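Local coordinates for protein NDP-N-acetyl-D-galactosaminuronic acid dehydrogenase (PDB 3G79) that probably oxidises UDP-N-acetyl-mannosamine to UDP-N-acetyl-mannosaminuronate, using two molecules of NAD+, as a member of the UDP-glucose/GDP-mannose dehydrogenase family, at residues V412-A417 / V438-N443. Residues are numbered along the deposited sequence; the frame is centred on the assembly and turned at random.
Sequences VRNADA and VSAKAN
Val412 and Val438 meet where the type II beta turn Val412-Ala415, linking helix 408-412 to strand 417-420, lies against the C-terminal end of helix 432-439. Both helices belong to the parallel alpha/beta, Rossmann-like UDP-binding domain, and the turn delivers the chain into its sheet beside strand 355-359. The tight side is apolar and backbone-rich. The two valines cross at about a right angle, CG1 of Val412 3.7 Å from CG1 of Val438. Each CG1 stands anti to its own backbone N (chi1 163° in Val412, 176° in Val438), and that of Val438 also presses on the backbone of Arg413, 3.4 Å from its CA. The carbonyl of Val438, at the end of its helix, takes the amide of Asn414 (N to O 3.1 Å) and a CA-H...O contact from Arg413. In return, Val412 O, which already closes the turn by accepting Ala415 N, receives the CA-H of Ser439. Buried Ser439 lays CB against Ala415 O, while its OG turns back to its own helix and bonds Lys436 O. Val412 also packs on Ala357 and Leu359 of strand 355-359. The other side is looser and more exposed: the guanidinium of Arg413 forms a salt bridge with Glu409, and Lys441, past the helix end, reaches back with a chain bent at chi2 and chi3. Asp416 offers it only a long salt bridge (OD1 to NZ 3.9 Å), its OD2 being bonded to Lys355 N. The shorter grip is on the backbone: Lys441 NZ donates a hydrogen bond to Asn414 O (2.8 Å), from 59° above the carbonyl plane.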
loop_
_atom_site.group_PDB
_atom_site.type_symbol
_atom_site.label_atom_id
_atom_site.label_comp_id
_atom_site.label_asym_id
_atom_site.label_seq_id
_atom_site.Cartn_x
_atom_site.Cartn_y
_atom_site.Cartn_z
ATOM N N VAL A 412 -22.198 -2.969 30.760
ATOM C CA VAL A 412 -21.028 -2.444 31.447
ATOM C C VAL A 412 -21.069 -2.621 32.963
ATOM O O VAL A 412 -20.020 -2.680 33.602
ATOM C CB VAL A 412 -20.757 -0.977 31.033
ATOM C CG1 VAL A 412 -19.825 -0.258 31.993
ATOM C CG2 VAL A 412 -20.175 -0.965 29.696
ATOM N N ARG A 413 -22.261 -2.738 33.543
ATOM C CA ARG A 413 -22.352 -2.807 35.001
ATOM C C ARG A 413 -21.606 -3.999 35.590
ATOM O O ARG A 413 -21.729 -5.121 35.109
ATOM C CB ARG A 413 -23.799 -2.685 35.518
ATOM C CG ARG A 413 -24.552 -3.962 35.763
ATOM C CD ARG A 413 -25.749 -3.679 36.636
ATOM N NE ARG A 413 -26.820 -4.632 36.357
ATOM C CZ ARG A 413 -27.882 -4.377 35.592
ATOM N NH1 ARG A 413 -28.800 -5.320 35.400
ATOM N NH2 ARG A 413 -28.044 -3.181 35.030
ATOM N N ASN A 414 -20.782 -3.712 36.594
ATOM C CA ASN A 414 -19.985 -4.725 37.288
ATOM C C ASN A 414 -18.841 -5.360 36.465
ATOM O O ASN A 414 -18.218 -6.327 36.895
ATOM C CB ASN A 414 -20.915 -5.776 37.919
ATOM C CG ASN A 414 -21.859 -5.160 38.944
ATOM O OD1 ASN A 414 -21.500 -4.196 39.617
ATOM N ND2 ASN A 414 -23.070 -5.699 39.058
ATOM N N ALA A 415 -18.543 -4.799 35.299
ATOM C CA ALA A 415 -17.544 -5.389 34.418
ATOM C C ALA A 415 -16.096 -5.102 34.834
ATOM O O ALA A 415 -15.747 -3.983 35.166
ATOM C CB ALA A 415 -17.785 -4.962 32.999
ATOM N N ASP A 416 -15.261 -6.134 34.814
ATOM C CA ASP A 416 -13.830 -5.991 35.125
ATOM C C ASP A 416 -13.073 -5.321 33.992
ATOM O O ASP A 416 -12.245 -4.463 34.244
ATOM C CB ASP A 416 -13.200 -7.347 35.481
ATOM C CG ASP A 416 -13.812 -7.947 36.732
ATOM O OD1 ASP A 416 -13.371 -7.588 37.838
ATOM O OD2 ASP A 416 -14.750 -8.764 36.623
ATOM N N ALA A 417 -13.377 -5.703 32.752
ATOM C CA ALA A 417 -12.749 -5.111 31.578
ATOM C C ALA A 417 -13.776 -4.529 30.629
ATOM O O ALA A 417 -14.801 -5.148 30.391
ATOM C CB ALA A 417 -11.923 -6.141 30.859
ATOM N N VAL A 438 -20.558 2.748 36.526
ATOM C CA VAL A 438 -21.358 1.607 36.154
ATOM C C VAL A 438 -20.559 0.314 36.318
ATOM O O VAL A 438 -21.041 -0.633 36.921
ATOM C CB VAL A 438 -21.881 1.768 34.768
ATOM C CG1 VAL A 438 -22.613 0.525 34.369
ATOM C CG2 VAL A 438 -22.831 2.952 34.732
ATOM N N SER A 439 -19.325 0.278 35.823
ATOM C CA SER A 439 -18.481 -0.884 36.068
ATOM C C SER A 439 -18.326 -1.069 37.582
ATOM O O SER A 439 -18.179 -2.196 38.073
ATOM C CB SER A 439 -17.101 -0.750 35.388
ATOM O OG SER A 439 -16.203 0.088 36.114
ATOM N N ALA A 440 -18.402 0.039 38.326
ATOM C CA ALA A 440 -17.981 0.046 39.728
ATOM C C ALA A 440 -16.546 -0.491 39.615
ATOM O O ALA A 440 -16.090 -0.735 38.496
ATOM C CB ALA A 440 -18.894 -0.842 40.588
ATOM N N LYS A 441 -15.793 -0.617 40.694
ATOM C CA LYS A 441 -14.437 -1.199 40.579
ATOM C C LYS A 441 -13.283 -0.501 41.268
ATOM O O LYS A 441 -12.615 -1.097 42.137
ATOM C CB LYS A 441 -14.058 -1.521 39.158
ATOM C CG LYS A 441 -14.046 -2.991 38.851
ATOM C CD LYS A 441 -15.230 -3.742 39.453
ATOM C CE LYS A 441 -15.756 -4.688 38.436
ATOM N NZ LYS A 441 -16.577 -5.733 39.025
ATOM N N ALA A 442 -13.026 0.742 40.916
ATOM C CA ALA A 442 -11.862 1.413 41.507
ATOM C C ALA A 442 -10.811 1.494 40.443
ATOM O O ALA A 442 -10.495 2.577 39.960
ATOM C CB ALA A 442 -11.327 0.658 42.724
ATOM N N ASN A 443 -10.294 0.347 40.039
ATOM C CA ASN A 443 -9.460 0.324 38.865
ATOM C C ASN A 443 -10.047 -0.535 37.781
ATOM O O ASN A 443 -9.591 -1.678 37.588
ATOM C CB ASN A 443 -8.075 -0.148 39.217
ATOM C CG ASN A 443 -7.378 0.796 40.151
ATOM O OD1 ASN A 443 -6.807 0.371 41.145
ATOM N ND2 ASN A 443 -7.415 2.085 39.844
#